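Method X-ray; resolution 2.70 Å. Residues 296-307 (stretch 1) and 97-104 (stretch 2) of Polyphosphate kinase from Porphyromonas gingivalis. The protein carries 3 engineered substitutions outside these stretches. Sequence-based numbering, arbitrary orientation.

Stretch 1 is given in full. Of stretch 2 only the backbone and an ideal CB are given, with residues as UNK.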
# COMPACT_ATOMS: atom_id res chain seq x y z
N ARG A 296 -19.66 -17.18 -22.49
CA ARG A 296 -20.83 -16.99 -21.65
C ARG A 296 -20.71 -17.81 -20.37
O ARG A 296 -20.42 -19.00 -20.41
CB ARG A 296 -22.14 -17.27 -22.39
CG ARG A 296 -22.03 -18.01 -23.71
CD ARG A 296 -23.39 -18.05 -24.41
NE ARG A 296 -24.46 -18.29 -23.44
CZ ARG A 296 -24.89 -19.49 -23.06
NH1 ARG A 296 -24.35 -20.59 -23.57
NH2 ARG A 296 -25.86 -19.59 -22.16
N SER A 297 -20.90 -17.14 -19.24
CA SER A 297 -20.78 -17.80 -17.95
C SER A 297 -21.95 -17.45 -17.04
O SER A 297 -23.00 -16.99 -17.51
CB SER A 297 -19.47 -17.43 -17.28
OG SER A 297 -19.50 -16.09 -16.86
N GLY A 298 -21.75 -17.66 -15.75
CA GLY A 298 -22.80 -17.49 -14.76
C GLY A 298 -23.16 -16.05 -14.47
O GLY A 298 -22.71 -15.13 -15.15
N ASN A 299 -23.96 -15.87 -13.43
CA ASN A 299 -24.60 -14.59 -13.18
C ASN A 299 -23.75 -13.56 -12.43
O ASN A 299 -24.06 -12.36 -12.45
CB ASN A 299 -25.91 -14.83 -12.44
CG ASN A 299 -26.87 -13.71 -12.62
OD1 ASN A 299 -26.99 -12.85 -11.76
ND2 ASN A 299 -27.56 -13.70 -13.76
N TYR A 300 -22.70 -14.03 -11.76
CA TYR A 300 -21.72 -13.15 -11.10
C TYR A 300 -20.31 -13.43 -11.61
O TYR A 300 -19.90 -14.59 -11.67
CB TYR A 300 -21.76 -13.31 -9.58
CG TYR A 300 -23.10 -13.00 -9.00
CD1 TYR A 300 -23.47 -11.69 -8.72
CD2 TYR A 300 -24.02 -14.02 -8.74
CE1 TYR A 300 -24.73 -11.39 -8.19
CE2 TYR A 300 -25.27 -13.74 -8.21
CZ TYR A 300 -25.62 -12.42 -7.94
OH TYR A 300 -26.86 -12.15 -7.41
N VAL A 301 -19.59 -12.38 -11.99
CA VAL A 301 -18.24 -12.52 -12.52
C VAL A 301 -17.18 -11.90 -11.60
O VAL A 301 -17.50 -11.20 -10.63
CB VAL A 301 -18.10 -11.93 -13.95
CG1 VAL A 301 -19.09 -12.59 -14.90
CG2 VAL A 301 -18.27 -10.42 -13.94
N ASN A 302 -15.92 -12.16 -11.93
CA ASN A 302 -14.79 -11.68 -11.15
C ASN A 302 -14.84 -12.19 -9.72
O ASN A 302 -14.61 -11.44 -8.76
CB ASN A 302 -14.72 -10.17 -11.16
CG ASN A 302 -13.32 -9.66 -11.24
OD1 ASN A 302 -12.72 -9.62 -12.31
ND2 ASN A 302 -12.77 -9.26 -10.09
N LEU A 303 -15.13 -13.48 -9.57
CA LEU A 303 -15.40 -14.04 -8.27
C LEU A 303 -14.17 -14.29 -7.41
O LEU A 303 -14.26 -14.92 -6.37
CB LEU A 303 -16.23 -15.30 -8.40
CG LEU A 303 -17.69 -15.03 -8.71
CD1 LEU A 303 -18.39 -16.35 -8.97
CD2 LEU A 303 -18.34 -14.30 -7.55
N GLN A 304 -13.01 -13.78 -7.84
CA GLN A 304 -11.83 -13.84 -7.00
C GLN A 304 -12.01 -12.90 -5.83
O GLN A 304 -11.30 -13.00 -4.83
CB GLN A 304 -10.56 -13.49 -7.78
CG GLN A 304 -10.68 -12.26 -8.69
CD GLN A 304 -11.01 -12.67 -10.10
OE1 GLN A 304 -12.05 -13.27 -10.36
NE2 GLN A 304 -10.11 -12.38 -11.03
N ASP A 305 -12.99 -12.00 -5.97
CA ASP A 305 -13.42 -11.11 -4.89
C ASP A 305 -14.08 -11.85 -3.75
O ASP A 305 -14.37 -11.24 -2.72
CB ASP A 305 -14.40 -10.04 -5.39
CG ASP A 305 -13.80 -9.11 -6.43
OD1 ASP A 305 -12.55 -9.08 -6.57
OD2 ASP A 305 -14.57 -8.40 -7.10
N LEU A 306 -14.33 -13.15 -3.91
CA LEU A 306 -14.86 -13.95 -2.81
C LEU A 306 -13.92 -13.93 -1.61
O LEU A 306 -14.34 -14.08 -0.47
CB LEU A 306 -15.19 -15.38 -3.24
CG LEU A 306 -16.47 -15.57 -4.08
CD1 LEU A 306 -16.79 -17.04 -4.23
CD2 LEU A 306 -17.68 -14.85 -3.50
N ALA A 307 -12.63 -13.71 -1.88
CA ALA A 307 -11.63 -13.57 -0.83
C ALA A 307 -11.94 -12.39 0.09
O ALA A 307 -11.39 -12.31 1.19
CB ALA A 307 -10.24 -13.40 -1.45
N UNK A 97 -18.80 -26.52 -13.11
CA UNK A 97 -18.51 -27.06 -11.80
C UNK A 97 -18.48 -25.97 -10.72
O UNK A 97 -19.13 -26.10 -9.68
CB UNK A 97 -17.17 -27.81 -11.83
N UNK A 98 -17.73 -24.89 -10.99
CA UNK A 98 -17.60 -23.75 -10.08
C UNK A 98 -18.96 -23.24 -9.59
O UNK A 98 -19.18 -23.08 -8.39
CB UNK A 98 -16.84 -22.62 -10.77
N UNK A 99 -19.87 -23.00 -10.53
CA UNK A 99 -21.18 -22.47 -10.16
C UNK A 99 -22.06 -23.46 -9.41
O UNK A 99 -22.82 -23.07 -8.52
CB UNK A 99 -21.91 -22.00 -11.42
N UNK A 100 -21.93 -24.74 -9.74
CA UNK A 100 -22.56 -25.80 -8.97
C UNK A 100 -22.09 -25.75 -7.52
O UNK A 100 -22.90 -25.75 -6.61
CB UNK A 100 -22.26 -27.17 -9.59
N UNK A 101 -20.78 -25.68 -7.31
CA UNK A 101 -20.25 -25.57 -5.95
C UNK A 101 -20.78 -24.31 -5.27
O UNK A 101 -21.23 -24.37 -4.13
CB UNK A 101 -18.72 -25.56 -5.97
N UNK A 102 -20.78 -23.20 -5.99
CA UNK A 102 -21.16 -21.91 -5.42
C UNK A 102 -22.63 -21.85 -5.02
O UNK A 102 -22.97 -21.48 -3.89
CB UNK A 102 -20.86 -20.79 -6.42
N UNK A 103 -23.51 -22.22 -5.94
CA UNK A 103 -24.94 -22.12 -5.72
C UNK A 103 -25.52 -23.30 -4.95
O UNK A 103 -26.48 -23.13 -4.20
CB UNK A 103 -25.65 -21.99 -7.07
N UNK A 104 -24.97 -24.49 -5.16
CA UNK A 104 -25.54 -25.70 -4.57
C UNK A 104 -24.93 -26.04 -3.22
O UNK A 104 -25.52 -26.80 -2.46
CB UNK A 104 -25.36 -26.88 -5.52

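Stretch 2 is a helix that meets stretch 1 along one side; CA of Gly-298 and CA of position 99 form the closest CA pair, 7.0 Å apart. No ideal CB of stretch 2 has an atom of stretch 1 within 5.5 Å, so a side chain must extend well past its CB to make contact, and long ones are expected where CB points across.

Position 97 has helical angles (-57/-50) and a CB with nothing of stretch 1 within reach. The contact sets no rule here beyond helix compatibility. The residue is Leu-97, which takes no part.

At position 98 the CA-to-CB bond points toward stretch 1, yet no atom of it lies within 5.5 Å of the CB. Ahead are the side chains of Leu-303 and Leu-306, an apolar surface that a long aliphatic or an aromatic residue could cover. The deposited Tyr-98, with chi1 t, packs against Leu-303, CD1 of Leu-303 coming within 3.5 Å of CE2 of Tyr-98. OH of Tyr-98 reaches 3.4 Å from CB of Leu-303 but is not spent on a leucine: it is hydrogen-bonded elsewhere in the structure.

Position 99 also points its CB toward stretch 1, and what lies there is more particular. Gly-298 presents a bare CA, and beyond it the carbonyl of Tyr-300 offers an acceptor. A flat side chain could lie against the glycine; a long donor could reach the carbonyl; an aromatic residue with a terminal hydroxyl does both. Tyr-99, with chi1 m, places one face of its ring over Gly-298, whose CA sits 3.7 Å from the centroid of the Tyr-99 ring in a CH-pi contact. An ideal CB on Gly-298 would fall 2.2 Å from CE1 of Tyr-99, a clash, so this packing depends on the missing side chain. At the ring edge, OH of Tyr-99 donates a hydrogen bond to O of Tyr-300 at 2.3 Å, a very short distance that deserves caution at 2.70 Å resolution.

Positions 100 and 101 are both out of reach, and many helix-compatible residues would serve. They are Arg-100 and Ile-101, neither touching stretch 1.

Position 102 lies one turn on from 98, its backbone amide hydrogen-bonded to the carbonyl of that residue, and its CB again points toward stretch 1. Leu-306 offers a methyl-tipped side chain and no polar demand, so a large apolar residue suits. Phe-102, with chi1 t like Tyr-98, brings CE1 to 3.9 Å from CD1 of Leu-306.

Position 103 stands one turn after 99, but its CB points sideways. A short side chain would fall short, whereas a long one could bend back toward Asn-299 and the ring of Tyr-300. Methionine, arginine or an aromatic residue are all plausible. Tyr-103 does it with chi1 m: its end comes nearer than its CB, and OH of Tyr-103 lies 3.3 Å from CD2 of Tyr-300, at that ring's edge, and 3.7 Å from CB of Asn-299.

Position 104 is out of reach and permissive; it is Asp-104, which instead touches a crystal neighbour.

Stretch 2 (97-104) LYYRIFYD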
# COMPACT_ATOMS: atom_id res chain seq x y z
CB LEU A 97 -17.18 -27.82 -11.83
CG LEU A 97 -16.67 -28.41 -10.52
CD1 LEU A 97 -17.70 -29.35 -9.89
CD2 LEU A 97 -15.38 -29.12 -10.79
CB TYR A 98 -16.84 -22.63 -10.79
CG TYR A 98 -16.32 -21.50 -9.91
CD1 TYR A 98 -14.97 -21.42 -9.58
CD2 TYR A 98 -17.17 -20.49 -9.46
CE1 TYR A 98 -14.48 -20.38 -8.81
CE2 TYR A 98 -16.69 -19.45 -8.68
CZ TYR A 98 -15.35 -19.39 -8.36
OH TYR A 98 -14.88 -18.36 -7.58
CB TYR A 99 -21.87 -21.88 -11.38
CG TYR A 99 -21.36 -20.49 -11.73
CD1 TYR A 99 -21.90 -19.35 -11.14
CD2 TYR A 99 -20.33 -20.32 -12.64
CE1 TYR A 99 -21.44 -18.08 -11.45
CE2 TYR A 99 -19.86 -19.05 -12.96
CZ TYR A 99 -20.41 -17.94 -12.36
OH TYR A 99 -19.94 -16.70 -12.70
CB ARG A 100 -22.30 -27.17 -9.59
CG ARG A 100 -23.42 -27.66 -10.49
CD ARG A 100 -23.19 -29.09 -10.96
NE ARG A 100 -22.27 -29.13 -12.09
CZ ARG A 100 -21.12 -29.80 -12.12
NH1 ARG A 100 -20.74 -30.52 -11.07
NH2 ARG A 100 -20.36 -29.76 -13.21
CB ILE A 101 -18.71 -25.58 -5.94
CG1 ILE A 101 -18.22 -26.90 -6.52
CG2 ILE A 101 -18.17 -25.47 -4.54
CD1 ILE A 101 -16.78 -26.91 -6.88
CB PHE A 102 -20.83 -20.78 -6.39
CG PHE A 102 -21.12 -19.41 -5.83
CD1 PHE A 102 -20.39 -18.91 -4.77
CD2 PHE A 102 -22.13 -18.63 -6.38
CE1 PHE A 102 -20.65 -17.65 -4.25
CE2 PHE A 102 -22.39 -17.37 -5.87
CZ PHE A 102 -21.66 -16.89 -4.80
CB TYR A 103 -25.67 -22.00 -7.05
CG TYR A 103 -25.54 -20.66 -7.70
CD1 TYR A 103 -26.10 -19.54 -7.12
CD2 TYR A 103 -24.88 -20.51 -8.91
CE1 TYR A 103 -26.00 -18.31 -7.72
CE2 TYR A 103 -24.78 -19.28 -9.51
CZ TYR A 103 -25.34 -18.18 -8.91
OH TYR A 103 -25.24 -16.94 -9.49
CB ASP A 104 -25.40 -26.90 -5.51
CG ASP A 104 -26.01 -26.63 -6.86
OD1 ASP A 104 -26.98 -25.86 -6.91
OD2 ASP A 104 -25.50 -27.19 -7.86
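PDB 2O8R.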